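Local coordinates for cerato-platanin-like protein (Moniliophthora perniciosa, PDB 3SUK), which is a secreted fungal cerato-platanin with a double-psi beta-barrel fold, whose biochemical function is not established, at residues D13-S18 against P42-I47; G17-V22 against V81-A86; S51-G54 against P59-G62; T66-F71 against T75-L80; A95-D98 against N104-A107. One frame throughout, in Å; residues are numbered along the deposited sequence.

Interaction 1: residues D13-S18 against P42-I47; sequences DNASGS and PTFPHI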
loop_
_atom_site.group_PDB
_atom_site.type_symbol
_atom_site.label_atom_id
_atom_site.label_comp_id
_atom_site.label_asym_id
_atom_site.label_seq_id
_atom_site.Cartn_x
_atom_site.Cartn_y
_atom_site.Cartn_z
ATOM N N ASP A 13 -6.517 4.074 6.359
ATOM C CA ASP A 13 -7.919 4.234 5.945
ATOM C C ASP A 13 -8.388 5.657 6.037
ATOM O O ASP A 13 -9.385 6.004 5.493
ATOM C CB ASP A 13 -8.852 3.318 6.735
ATOM C CG ASP A 13 -8.803 1.927 6.224
ATOM O OD1 ASP A 13 -9.317 1.732 5.126
ATOM O OD2 ASP A 13 -8.226 1.111 6.875
ATOM N N ASN A 14 -7.613 6.452 6.728
ATOM C CA ASN A 14 -7.993 7.827 7.023
ATOM C C ASN A 14 -7.307 8.813 6.049
ATOM O O ASN A 14 -6.138 9.063 6.134
ATOM C CB ASN A 14 -7.686 8.106 8.538
ATOM C CG ASN A 14 -8.480 7.143 9.536
ATOM O OD1 ASN A 14 -9.676 7.278 9.716
ATOM N ND2 ASN A 14 -7.793 6.197 10.132
ATOM N N ALA A 15 -8.103 9.409 5.163
ATOM C CA ALA A 15 -7.622 10.292 4.084
ATOM C C ALA A 15 -6.832 11.486 4.574
ATOM O O ALA A 15 -5.967 11.969 3.901
ATOM C CB ALA A 15 -8.785 10.810 3.224
ATOM N N SER A 16 -7.180 11.958 5.752
ATOM C CA SER A 16 -6.590 13.178 6.255
ATOM C C SER A 16 -5.257 12.939 6.970
ATOM O O SER A 16 -4.617 13.850 7.397
ATOM C CB SER A 16 -7.579 13.896 7.179
ATOM O OG SER A 16 -7.753 13.175 8.350
ATOM N N GLY A 17 -4.825 11.697 7.072
ATOM C CA GLY A 17 -3.539 11.439 7.690
ATOM C C GLY A 17 -2.385 12.110 6.937
ATOM O O GLY A 17 -2.313 12.131 5.741
ATOM N N SER A 18 -1.457 12.662 7.688
ATOM C CA SER A 18 -0.302 13.332 7.132
ATOM C C SER A 18 0.786 12.376 6.703
ATOM O O SER A 18 1.112 11.470 7.399
ATOM C CB SER A 18 0.275 14.336 8.154
ATOM O OG SER A 18 1.456 14.915 7.662
ATOM N N PRO A 42 -2.638 9.321 -5.476
ATOM C CA PRO A 42 -3.636 9.169 -6.531
ATOM C C PRO A 42 -4.443 7.877 -6.488
ATOM O O PRO A 42 -5.506 7.822 -7.007
ATOM C CB PRO A 42 -2.804 9.282 -7.830
ATOM C CG PRO A 42 -1.652 10.078 -7.451
ATOM C CD PRO A 42 -1.327 9.654 -6.049
ATOM N N THR A 43 -3.907 6.838 -5.872
ATOM C CA THR A 43 -4.587 5.550 -5.808
ATOM C C THR A 43 -5.404 5.387 -4.511
ATOM O O THR A 43 -5.946 4.368 -4.276
ATOM C CB THR A 43 -3.542 4.426 -5.909
ATOM O OG1 THR A 43 -2.586 4.624 -4.882
ATOM C CG2 THR A 43 -2.794 4.491 -7.245
ATOM N N PHE A 44 -5.472 6.407 -3.678
ATOM C CA PHE A 44 -6.083 6.234 -2.371
ATOM C C PHE A 44 -7.505 5.696 -2.575
ATOM O O PHE A 44 -8.223 6.187 -3.403
ATOM C CB PHE A 44 -6.182 7.583 -1.623
ATOM C CG PHE A 44 -6.830 7.461 -0.259
ATOM C CD1 PHE A 44 -6.075 7.164 0.831
ATOM C CD2 PHE A 44 -8.191 7.619 -0.095
ATOM C CE1 PHE A 44 -6.633 7.033 2.072
ATOM C CE2 PHE A 44 -8.747 7.497 1.150
ATOM C CZ PHE A 44 -7.949 7.203 2.226
ATOM N N PRO A 45 -7.924 4.702 -1.807
ATOM C CA PRO A 45 -7.302 4.192 -0.576
ATOM C C PRO A 45 -6.367 3.014 -0.828
ATOM O O PRO A 45 -6.080 2.311 0.092
ATOM C CB PRO A 45 -8.514 3.702 0.215
ATOM C CG PRO A 45 -9.398 3.144 -0.834
ATOM C CD PRO A 45 -9.246 4.111 -2.024
ATOM N N HIS A 46 -5.915 2.847 -2.059
ATOM C CA HIS A 46 -4.947 1.789 -2.344
ATOM C C HIS A 46 -3.558 2.297 -1.968
ATOM O O HIS A 46 -2.775 2.671 -2.792
ATOM C CB HIS A 46 -4.957 1.398 -3.825
ATOM C CG HIS A 46 -6.273 0.900 -4.327
ATOM N ND1 HIS A 46 -6.512 0.643 -5.654
ATOM C CD2 HIS A 46 -7.419 0.623 -3.679
ATOM C CE1 HIS A 46 -7.758 0.243 -5.800
ATOM N NE2 HIS A 46 -8.331 0.214 -4.618
ATOM N N ILE A 47 -3.309 2.307 -0.668
ATOM C CA ILE A 47 -2.027 2.737 -0.124
ATOM C C ILE A 47 -1.653 1.831 1.044
ATOM O O ILE A 47 -2.506 1.193 1.615
ATOM C CB ILE A 47 -2.036 4.198 0.357
ATOM C CG1 ILE A 47 -3.102 4.401 1.426
ATOM C CG2 ILE A 47 -2.207 5.191 -0.810
ATOM C CD1 ILE A 47 -2.916 5.627 2.283
#
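A chi1 of 179° swings the Phe44 ring away from its own backbone N, and with chi2 at 87° the phenyl group extends from its loop until CZ reaches the backbone of Asp13-Ala15. Phe44 CZ lies 3.6 Å from Ala15 CA and comes within 3.8 Å of Ala15 CB. The carbonyl of Asp13 approaches from another direction: its O sits at the ring edge, near the ring plane, 3.8 Å from Phe44 CZ. No hydrogen bond spans the two segments, and the 143 Å² buried between them is mostly the work of this one ring. Both partners belong to the long irregular connection between strand 4-8 and strand 47-50 of the double-psi barrel, and the contact pins two distant parts of that connection together at the surface. On the 13-18 side a type I turn from Asn14 to Gly17, closed by Gly17 N to Asn14 O at 3.1 Å, presents Ala15 to the ring. On the other side Pro45 follows a cis peptide bond, and its CB lies over the centre of one phenyl face, 3.8 Å above the plane. Were the Phe44 ring cut back to an alanine, a gap would be likely to open between Ala15 and Pro45, leaving the turn without its apolar partner. The Asp13 carboxylate faces other partners, accepting from the backbone N of Gln94 and Ala95 where helix 94-101 begins.

Interaction 2: residues G17-V22 against V81-A86; sequences GSMNTV and VAIDHA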
loop_
_atom_site.group_PDB
_atom_site.type_symbol
_atom_site.label_atom_id
_atom_site.label_comp_id
_atom_site.label_asym_id
_atom_site.label_seq_id
_atom_site.Cartn_x
_atom_site.Cartn_y
_atom_site.Cartn_z
ATOM N N GLY A 17 -4.825 11.697 7.072
ATOM C CA GLY A 17 -3.539 11.439 7.690
ATOM C C GLY A 17 -2.385 12.110 6.937
ATOM O O GLY A 17 -2.313 12.131 5.741
ATOM N N SER A 18 -1.457 12.662 7.688
ATOM C CA SER A 18 -0.302 13.332 7.132
ATOM C C SER A 18 0.786 12.376 6.703
ATOM O O SER A 18 1.112 11.470 7.399
ATOM C CB SER A 18 0.275 14.336 8.154
ATOM O OG SER A 18 1.456 14.915 7.662
ATOM N N MET A 19 1.371 12.679 5.575
ATOM C CA MET A 19 2.507 11.942 5.033
ATOM C C MET A 19 3.735 12.057 5.951
ATOM O O MET A 19 4.619 11.316 5.869
ATOM C CB MET A 19 2.781 12.401 3.604
ATOM C CG MET A 19 3.726 11.451 2.779
ATOM S SD MET A 19 3.025 9.739 2.559
ATOM C CE MET A 19 1.778 10.095 1.299
ATOM N N ASN A 20 3.721 13.056 6.835
ATOM C CA ASN A 20 4.763 13.253 7.821
ATOM C C ASN A 20 4.768 12.232 8.950
ATOM O O ASN A 20 5.681 12.178 9.704
ATOM C CB ASN A 20 4.761 14.691 8.337
ATOM C CG ASN A 20 5.189 15.645 7.270
ATOM O OD1 ASN A 20 6.086 15.382 6.520
ATOM N ND2 ASN A 20 4.480 16.723 7.173
ATOM N N THR A 21 3.737 11.406 8.991
ATOM C CA THR A 21 3.580 10.354 9.999
ATOM C C THR A 21 4.150 8.992 9.565
ATOM O O THR A 21 4.143 8.081 10.336
ATOM C CB THR A 21 2.084 10.101 10.411
ATOM O OG1 THR A 21 1.345 9.589 9.303
ATOM C CG2 THR A 21 1.386 11.364 10.932
ATOM N N VAL A 22 4.677 8.896 8.343
ATOM C CA VAL A 22 5.193 7.646 7.808
ATOM C C VAL A 22 6.660 7.789 7.441
ATOM O O VAL A 22 7.190 8.829 7.486
ATOM C CB VAL A 22 4.355 7.125 6.577
ATOM C CG1 VAL A 22 2.938 6.881 6.979
ATOM C CG2 VAL A 22 4.345 8.189 5.476
ATOM N N VAL A 81 0.112 2.100 -3.883
ATOM C CA VAL A 81 1.357 2.834 -3.635
ATOM C C VAL A 81 1.854 2.555 -2.236
ATOM O O VAL A 81 1.155 2.702 -1.309
ATOM C CB VAL A 81 1.173 4.385 -3.814
ATOM C CG1 VAL A 81 2.478 5.156 -3.466
ATOM C CG2 VAL A 81 0.744 4.692 -5.285
ATOM N N ALA A 82 3.117 2.216 -2.160
ATOM C CA ALA A 82 3.774 2.015 -0.877
ATOM C C ALA A 82 4.391 3.310 -0.368
ATOM O O ALA A 82 5.108 3.933 -1.047
ATOM C CB ALA A 82 4.802 0.884 -0.999
ATOM N N ILE A 83 4.000 3.661 0.839
ATOM C CA ILE A 83 4.413 4.915 1.472
ATOM C C ILE A 83 5.088 4.811 2.854
ATOM O O ILE A 83 5.316 5.802 3.487
ATOM C CB ILE A 83 3.176 5.850 1.591
ATOM C CG1 ILE A 83 2.150 5.325 2.611
ATOM C CG2 ILE A 83 2.542 6.055 0.202
ATOM C CD1 ILE A 83 1.065 6.305 2.985
ATOM N N ASP A 84 5.294 3.595 3.335
ATOM C CA ASP A 84 5.748 3.413 4.717
ATOM C C ASP A 84 6.460 2.065 4.782
ATOM O O ASP A 84 6.328 1.282 3.891
ATOM C CB ASP A 84 4.526 3.471 5.649
ATOM C CG ASP A 84 4.855 3.737 7.130
ATOM O OD1 ASP A 84 5.996 3.979 7.446
ATOM O OD2 ASP A 84 3.879 3.662 7.883
ATOM N N HIS A 85 7.211 1.862 5.847
ATOM C CA HIS A 85 7.871 0.596 6.150
ATOM C C HIS A 85 6.909 -0.400 6.806
ATOM O O HIS A 85 6.244 -0.048 7.676
ATOM C CB HIS A 85 9.062 0.868 7.107
ATOM C CG HIS A 85 9.657 -0.381 7.707
ATOM N ND1 HIS A 85 10.441 -1.249 6.993
ATOM C CD2 HIS A 85 9.533 -0.921 8.935
ATOM C CE1 HIS A 85 10.806 -2.252 7.764
ATOM N NE2 HIS A 85 10.276 -2.068 8.949
ATOM N N ALA A 86 6.964 -1.655 6.366
ATOM C CA ALA A 86 6.299 -2.782 7.029
ATOM C C ALA A 86 7.390 -3.778 7.382
ATOM O O ALA A 86 8.381 -3.864 6.732
ATOM C CB ALA A 86 5.314 -3.427 6.088
#
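Val22 lies against a carboxylate, an unusual partner for a buried aliphatic side chain: its CB is 3.5 Å from Asp84 CG, and its CG1 is 3.5 Å from Asp84 OD2. The charged group is nevertheless supplied with polar partners, since OD2 is hydrogen-bonded to the hydroxyl of Tyr12 and OD1 to the backbone N of Ala23. His85 N also donates to Asp84 OD1 at 2.9 Å, arriving from above the carboxylate plane, 45° out of it. These bonds hold the carboxylate's rotation. The valine's other branch takes a different partner. With chi1 at -60°, CG2 stands between the backbone N and the carbonyl carbon of Val22 and meets the carbonyl O of Ile83 at 3.3 Å. Met19 completes the apolar side: its chain bends at chi2 and chi3, so that SD comes to 4.0 Å from both CD1 and CB of Ile83. No hydrogen bond crosses between the segments. An ST turn, in which Asn20 N donates to Ser18 OG at 3.0 Å, shapes the start of the short 3-10 segment 19-21 that carries Met19. The contact thus fastens a loop onto strand 74-83 close to the point where the chain turns a corner at Asp84, with Ile83 touching Ile47 and Asp84 touching Ala49 of the adjacent strand 47-50.

Interaction 3: residues S51-G54 against P59-G62; sequences SDIG and PACG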
loop_
_atom_site.group_PDB
_atom_site.type_symbol
_atom_site.label_atom_id
_atom_site.label_comp_id
_atom_site.label_asym_id
_atom_site.label_seq_id
_atom_site.Cartn_x
_atom_site.Cartn_y
_atom_site.Cartn_z
ATOM N N SER A 51 7.524 -3.953 3.169
ATOM C CA SER A 51 8.866 -4.343 3.612
ATOM C C SER A 51 9.936 -3.952 2.612
ATOM O O SER A 51 11.097 -3.926 2.928
ATOM C CB SER A 51 8.927 -5.838 3.950
ATOM O OG SER A 51 8.404 -6.652 2.964
ATOM N N ASP A 52 9.519 -3.598 1.401
ATOM C CA ASP A 52 10.455 -3.059 0.398
ATOM C C ASP A 52 11.016 -1.710 0.843
ATOM O O ASP A 52 12.038 -1.305 0.404
ATOM C CB ASP A 52 9.831 -2.921 -1.004
ATOM C CG ASP A 52 9.653 -4.240 -1.714
ATOM O OD1 ASP A 52 10.027 -5.257 -1.181
ATOM O OD2 ASP A 52 9.168 -4.225 -2.824
ATOM N N ILE A 53 10.249 -1.014 1.658
ATOM C CA ILE A 53 10.657 0.264 2.186
ATOM C C ILE A 53 11.320 0.002 3.562
ATOM O O ILE A 53 10.671 -0.329 4.511
ATOM C CB ILE A 53 9.434 1.228 2.320
ATOM C CG1 ILE A 53 8.966 1.684 0.929
ATOM C CG2 ILE A 53 9.797 2.413 3.159
ATOM C CD1 ILE A 53 7.565 2.278 0.895
ATOM N N GLY A 54 12.637 0.140 3.577
ATOM C CA GLY A 54 13.454 -0.078 4.758
ATOM C C GLY A 54 13.160 0.902 5.864
ATOM O O GLY A 54 13.304 0.608 7.013
ATOM N N PRO A 59 14.656 4.467 -1.385
ATOM C CA PRO A 59 14.354 4.677 -2.799
ATOM C C PRO A 59 13.092 3.929 -3.231
ATOM O O PRO A 59 12.657 4.197 -4.301
ATOM C CB PRO A 59 15.596 4.156 -3.513
ATOM C CG PRO A 59 16.062 3.064 -2.609
ATOM C CD PRO A 59 15.890 3.663 -1.233
ATOM N N ALA A 60 12.545 3.054 -2.388
ATOM C CA ALA A 60 11.312 2.336 -2.688
ATOM C C ALA A 60 10.047 3.130 -2.271
ATOM O O ALA A 60 8.954 2.751 -2.579
ATOM C CB ALA A 60 11.335 0.961 -2.052
ATOM N N CYS A 61 10.256 4.289 -1.661
ATOM C CA CYS A 61 9.130 5.184 -1.350
ATOM C C CYS A 61 8.414 5.591 -2.631
ATOM O O CYS A 61 9.021 6.129 -3.531
ATOM C CB CYS A 61 9.633 6.483 -0.642
ATOM S SG CYS A 61 10.025 6.191 1.137
ATOM N N GLY A 62 7.121 5.334 -2.659
ATOM C CA GLY A 62 6.320 5.614 -3.838
ATOM C C GLY A 62 6.185 4.467 -4.830
ATOM O O GLY A 62 5.469 4.580 -5.783
#
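Apolar packing carries the contact between Ile53 and Ala60, the residues whose CA atoms are nearest across it, at 5.3 Å. Ile53 CG1 stands 3.9 Å from Ala60 CB. Because CG1 is anti to the carbonyl carbon of Ile53 (chi1 -72°), this branch, rather than CG2, reaches the backbone of Ala60. CG2 instead approaches the sulfur of the disulfide, 4.3 Å from Cys61 SG.

The second kind of contact sets carbon against peptide. Ile53 CG1 is 3.7 Å from Ala60 O, and CD1 at the end of the chain is 3.8 Å from the same oxygen while also nearing Cys61 CA. In the reverse direction, Ala60 CB meets the carbonyl O of Asp52 at 3.4 Å. Each segment therefore offers a side chain to the other's backbone, and the 160 Å² buried between them includes no hydrogen bond.

Polar ties run outward to third parties. Asp52 OD2 bonds to the hydroxyl of Tyr65, Ile53 O accepts from His85 ND1, and Gly62 makes a backbone bond with Ala82 of strand 74-83.

This is the neck of a loop joining strand 47-50 to strand 64-71, folded back on itself beside the Cys24-Cys61 disulfide, in the double-psi beta-barrel fold of the cerato-platanin family.

Interaction 4: residues T66-F71 against T75-L80; sequences TISFTF and TRSINL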
loop_
_atom_site.group_PDB
_atom_site.type_symbol
_atom_site.label_atom_id
_atom_site.label_comp_id
_atom_site.label_asym_id
_atom_site.label_seq_id
_atom_site.Cartn_x
_atom_site.Cartn_y
_atom_site.Cartn_z
ATOM N N THR A 66 1.115 -3.937 -8.431
ATOM C CA THR A 66 -0.117 -4.598 -8.799
ATOM C C THR A 66 -0.169 -5.820 -7.917
ATOM O O THR A 66 0.680 -6.677 -7.984
ATOM C CB THR A 66 -0.142 -5.008 -10.272
ATOM O OG1 THR A 66 -0.141 -3.831 -11.070
ATOM C CG2 THR A 66 -1.384 -5.782 -10.576
ATOM N N ILE A 67 -1.182 -5.846 -7.065
ATOM C CA ILE A 67 -1.367 -6.882 -6.044
ATOM C C ILE A 67 -2.594 -7.688 -6.430
ATOM O O ILE A 67 -3.605 -7.149 -6.688
ATOM C CB ILE A 67 -1.541 -6.273 -4.631
ATOM C CG1 ILE A 67 -0.324 -5.395 -4.241
ATOM C CG2 ILE A 67 -1.691 -7.371 -3.579
ATOM C CD1 ILE A 67 -0.493 -4.650 -3.013
ATOM N N SER A 68 -2.443 -9.006 -6.453
ATOM C CA SER A 68 -3.457 -9.971 -6.875
ATOM C C SER A 68 -3.757 -11.017 -5.807
ATOM O O SER A 68 -2.903 -11.431 -5.093
ATOM C CB SER A 68 -2.980 -10.728 -8.109
ATOM O OG SER A 68 -2.749 -9.815 -9.130
ATOM N N PHE A 69 -5.025 -11.365 -5.686
ATOM C CA PHE A 69 -5.498 -12.394 -4.752
ATOM C C PHE A 69 -6.684 -13.123 -5.351
ATOM O O PHE A 69 -7.588 -12.507 -5.805
ATOM C CB PHE A 69 -5.874 -11.772 -3.411
ATOM C CG PHE A 69 -6.202 -12.765 -2.321
ATOM C CD1 PHE A 69 -5.281 -13.666 -1.844
ATOM C CD2 PHE A 69 -7.423 -12.714 -1.721
ATOM C CE1 PHE A 69 -5.622 -14.550 -0.839
ATOM C CE2 PHE A 69 -7.725 -13.568 -0.697
ATOM C CZ PHE A 69 -6.826 -14.480 -0.287
ATOM N N THR A 70 -6.656 -14.447 -5.224
ATOM C CA THR A 70 -7.747 -15.304 -5.671
ATOM C C THR A 70 -8.554 -15.772 -4.464
ATOM O O THR A 70 -8.023 -16.321 -3.570
ATOM C CB THR A 70 -7.199 -16.519 -6.443
ATOM O OG1 THR A 70 -6.399 -16.053 -7.525
ATOM C CG2 THR A 70 -8.377 -17.345 -6.961
ATOM N N PHE A 71 -9.823 -15.424 -4.457
ATOM C CA PHE A 71 -10.739 -15.769 -3.375
ATOM C C PHE A 71 -12.132 -16.177 -3.928
ATOM O O PHE A 71 -12.686 -15.513 -4.731
ATOM C CB PHE A 71 -10.843 -14.582 -2.402
ATOM C CG PHE A 71 -11.687 -14.857 -1.187
ATOM C CD1 PHE A 71 -11.273 -15.693 -0.195
ATOM C CD2 PHE A 71 -12.863 -14.222 -1.055
ATOM C CE1 PHE A 71 -12.082 -15.873 0.935
ATOM C CE2 PHE A 71 -13.657 -14.413 0.036
ATOM C CZ PHE A 71 -13.241 -15.232 1.024
ATOM N N THR A 75 -10.115 -13.982 -9.227
ATOM C CA THR A 75 -8.875 -13.277 -9.009
ATOM C C THR A 75 -9.122 -11.783 -9.154
ATOM O O THR A 75 -9.652 -11.325 -10.107
ATOM C CB THR A 75 -7.775 -13.746 -9.991
ATOM O OG1 THR A 75 -7.557 -15.141 -9.813
ATOM C CG2 THR A 75 -6.456 -13.016 -9.765
ATOM N N ARG A 76 -8.700 -11.072 -8.130
ATOM C CA ARG A 76 -8.894 -9.633 -7.997
ATOM C C ARG A 76 -7.526 -8.973 -7.829
ATOM O O ARG A 76 -6.714 -9.439 -7.117
ATOM C CB ARG A 76 -9.826 -9.327 -6.807
ATOM C CG ARG A 76 -11.156 -10.044 -6.913
ATOM C CD ARG A 76 -12.122 -9.686 -5.761
ATOM N NE ARG A 76 -13.427 -10.323 -5.920
ATOM C CZ ARG A 76 -13.697 -11.571 -5.595
ATOM N NH1 ARG A 76 -12.793 -12.361 -5.053
ATOM N NH2 ARG A 76 -14.890 -11.999 -5.819
ATOM N N SER A 77 -7.348 -7.850 -8.497
ATOM C CA SER A 77 -6.095 -7.107 -8.496
ATOM C C SER A 77 -6.368 -5.605 -8.339
ATOM O O SER A 77 -7.272 -5.095 -8.911
ATOM C CB SER A 77 -5.255 -7.271 -9.766
ATOM O OG SER A 77 -4.987 -8.620 -10.125
ATOM N N ILE A 78 -5.479 -4.953 -7.606
ATOM C CA ILE A 78 -5.446 -3.512 -7.438
ATOM C C ILE A 78 -4.023 -3.019 -7.625
ATOM O O ILE A 78 -3.092 -3.763 -7.479
ATOM C CB ILE A 78 -5.963 -3.046 -6.041
ATOM C CG1 ILE A 78 -5.062 -3.613 -4.934
ATOM C CG2 ILE A 78 -7.407 -3.435 -5.846
ATOM C CD1 ILE A 78 -5.356 -3.043 -3.535
ATOM N N ASN A 79 -3.929 -1.753 -7.971
ATOM C CA ASN A 79 -2.690 -1.037 -7.965
ATOM C C ASN A 79 -2.571 -0.154 -6.717
ATOM O O ASN A 79 -3.476 0.513 -6.340
ATOM C CB ASN A 79 -2.565 -0.180 -9.226
ATOM C CG ASN A 79 -2.621 -1.005 -10.522
ATOM O OD1 ASN A 79 -2.223 -2.115 -10.581
ATOM N ND2 ASN A 79 -3.206 -0.428 -11.507
ATOM N N LEU A 80 -1.428 -0.247 -6.071
ATOM C CA LEU A 80 -1.247 0.280 -4.739
ATOM C C LEU A 80 0.088 0.984 -4.602
ATOM O O LEU A 80 1.067 0.516 -5.079
ATOM C CB LEU A 80 -1.354 -0.875 -3.727
ATOM C CG LEU A 80 -1.205 -0.425 -2.255
ATOM C CD1 LEU A 80 -2.270 -1.088 -1.370
ATOM C CD2 LEU A 80 0.196 -0.794 -1.707
HETATM O O HOH W 1 -10.014 -12.019 -4.482
#
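Thr66 OG1 donates to Asn79 OD1 at 2.7 Å, meeting the amide oxygen with a tilt of 31° from its carbonyl plane. It begins a row of polar pairs along one face of the antiparallel beta hairpin formed by strands 64-71 and 74-83, part of the double-psi barrel sheet. Further along that face come Ser68 with Ser77, each modelled in two conformers, and Thr70 with Thr75, whose OG1 atoms are hydrogen-bonded; all three couples are non-hydrogen-bonded pairs of the backbone ladder. Chi1 near -60° in both threonines of the last couple puts each hydroxyl anti to its carbonyl carbon, turned to the other. A valine replacing Thr66 would probably leave the Asn79 amide oxygen without this donor and its side chain freer to turn. The intervening pairs supply the backbone bonds: Ile67 with Ile78, where Ile67 N reaches Ile78 O at 2.9 Å in a nearly straight bond, and Phe69 with Arg76. The strand segments run at 158° to each other, their axes approaching to 4.6 Å. On the face holding Ile67, Phe69, Arg76 and Ile78, apolar groups meet helix 94-101, through Leu100 and Ala96, and Ile67 CD1 packs 3.9 Å from Leu80 CB. Arg76, extended from CG to NE, reaches toward the hairpin's loop end, where NH1 donates to Phe71 O at 3.2 Å, the oxygen close to the guanidinium plane, and also to a water 2.9 Å from NH1.

Interaction 5: residues A95-D98 against N104-A107; sequences AAMD and NAVA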
loop_
_atom_site.group_PDB
_atom_site.type_symbol
_atom_site.label_atom_id
_atom_site.label_comp_id
_atom_site.label_asym_id
_atom_site.label_seq_id
_atom_site.Cartn_x
_atom_site.Cartn_y
_atom_site.Cartn_z
ATOM N N ALA A 95 -9.695 -0.698 3.455
ATOM C CA ALA A 95 -10.531 -0.567 2.279
ATOM C C ALA A 95 -9.891 -1.257 1.066
ATOM O O ALA A 95 -10.588 -1.895 0.279
ATOM C CB ALA A 95 -10.801 0.870 2.004
ATOM N N ALA A 96 -8.582 -1.147 0.954
ATOM C CA ALA A 96 -7.841 -1.812 -0.086
ATOM C C ALA A 96 -7.883 -3.320 0.033
ATOM O O ALA A 96 -8.064 -3.978 -0.940
ATOM C CB ALA A 96 -6.412 -1.335 -0.119
ATOM N N MET A 97 -7.686 -3.855 1.221
ATOM C CA MET A 97 -7.791 -5.278 1.454
ATOM C C MET A 97 -9.219 -5.746 1.192
ATOM O O MET A 97 -9.411 -6.812 0.690
ATOM C CB MET A 97 -7.310 -5.679 2.842
ATOM C CG MET A 97 -7.213 -7.153 3.002
ATOM S SD MET A 97 -6.476 -7.602 4.596
ATOM C CE MET A 97 -6.445 -9.386 4.503
ATOM N N ASP A 98 -10.202 -4.932 1.552
ATOM C CA ASP A 98 -11.563 -5.326 1.251
ATOM C C ASP A 98 -11.813 -5.425 -0.261
ATOM O O ASP A 98 -12.455 -6.329 -0.700
ATOM C CB ASP A 98 -12.560 -4.389 1.937
ATOM C CG ASP A 98 -12.859 -4.790 3.373
ATOM O OD1 ASP A 98 -12.973 -5.960 3.651
ATOM O OD2 ASP A 98 -12.976 -3.873 4.207
ATOM N N ASN A 104 -13.763 -9.062 2.527
ATOM C CA ASN A 104 -13.397 -10.035 3.516
ATOM C C ASN A 104 -12.120 -9.743 4.322
ATOM O O ASN A 104 -11.492 -10.609 4.828
ATOM C CB ASN A 104 -13.355 -11.425 2.861
ATOM C CG ASN A 104 -14.739 -11.940 2.512
ATOM O OD1 ASN A 104 -15.405 -12.530 3.336
ATOM N ND2 ASN A 104 -15.128 -11.733 1.296
ATOM N N ALA A 105 -11.761 -8.461 4.394
ATOM C CA ALA A 105 -10.505 -8.093 5.032
ATOM C C ALA A 105 -10.423 -8.442 6.496
ATOM O O ALA A 105 -9.508 -9.057 6.935
ATOM C CB ALA A 105 -10.278 -6.589 4.866
ATOM N N VAL A 106 -11.453 -8.031 7.238
ATOM C CA VAL A 106 -11.523 -8.356 8.652
ATOM C C VAL A 106 -11.682 -9.855 8.894
ATOM O O VAL A 106 -11.048 -10.417 9.719
ATOM C CB VAL A 106 -12.634 -7.555 9.346
ATOM C CG1 VAL A 106 -12.696 -7.934 10.792
ATOM C CG2 VAL A 106 -12.389 -6.044 9.207
ATOM N N ALA A 107 -12.513 -10.473 8.069
ATOM C CA ALA A 107 -12.765 -11.914 8.184
ATOM C C ALA A 107 -11.494 -12.746 7.944
ATOM O O ALA A 107 -11.289 -13.747 8.569
ATOM C CB ALA A 107 -13.837 -12.324 7.251
HETATM O O HOH W 2 -13.768 -6.345 6.126
#
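Asp98 sends its carboxylate toward the first turn of helix 105-108, and the contacts concentrate at its tip. CB leaves the flank of helix 94-101 and carries the group outward. Asp98 CG comes next, 3.5 Å from Ala105 CB. Asp98 OD1 then accepts from Ala105 N at 2.9 Å with an N-H...O angle of 157°; the donor comes on the anti side, 30° out of the carboxylate plane. A water 2.6 Å from Asp98 OD1 donates to the same oxygen and in turn accepts from Val106 N. OD2 is held by Gln94 NE2, one turn back in the aspartate's own helix. Beside this, Met97 runs extended past CG, which it holds anti to the backbone N (chi1 -171°), and lays CG 3.6 Å and SD 3.9 Å from Ala105 CB. It also touches Leu6 and Phe8 of strand 4-8. Asn104 occupies the N-cap position but makes no capping bond through its side chain, its ND2 being given to Thr101 O. Asp98 thus supplies, from another helix, an acceptor for one first-turn amide directly and for a second through water, and its negative charge probably interacts favourably with the positive end of the helix dipole.

Along the chain, interactions 1 and 2 start from the same loop, sharing Gly17 and Ser18, and interactions 3 and 4 are nested within the loop that interaction 2 closes; interaction 5 follows last. Strand 74-83 links interaction 4 to interaction 2, whose centres lie about 21 Å apart on opposite sides of the chain's centre. Interaction 3 sits about 10 Å from interaction 2, centre to centre, joined to it through His85 and Ile53, and about 23 Å from interaction 5. Helix 94-101, which carries one side of interaction 5, also meets interaction 1, through Asp13 and Pro45, and the hairpin of interaction 4. The loops, hairpin and helices are thereby tied round one barrel sheet.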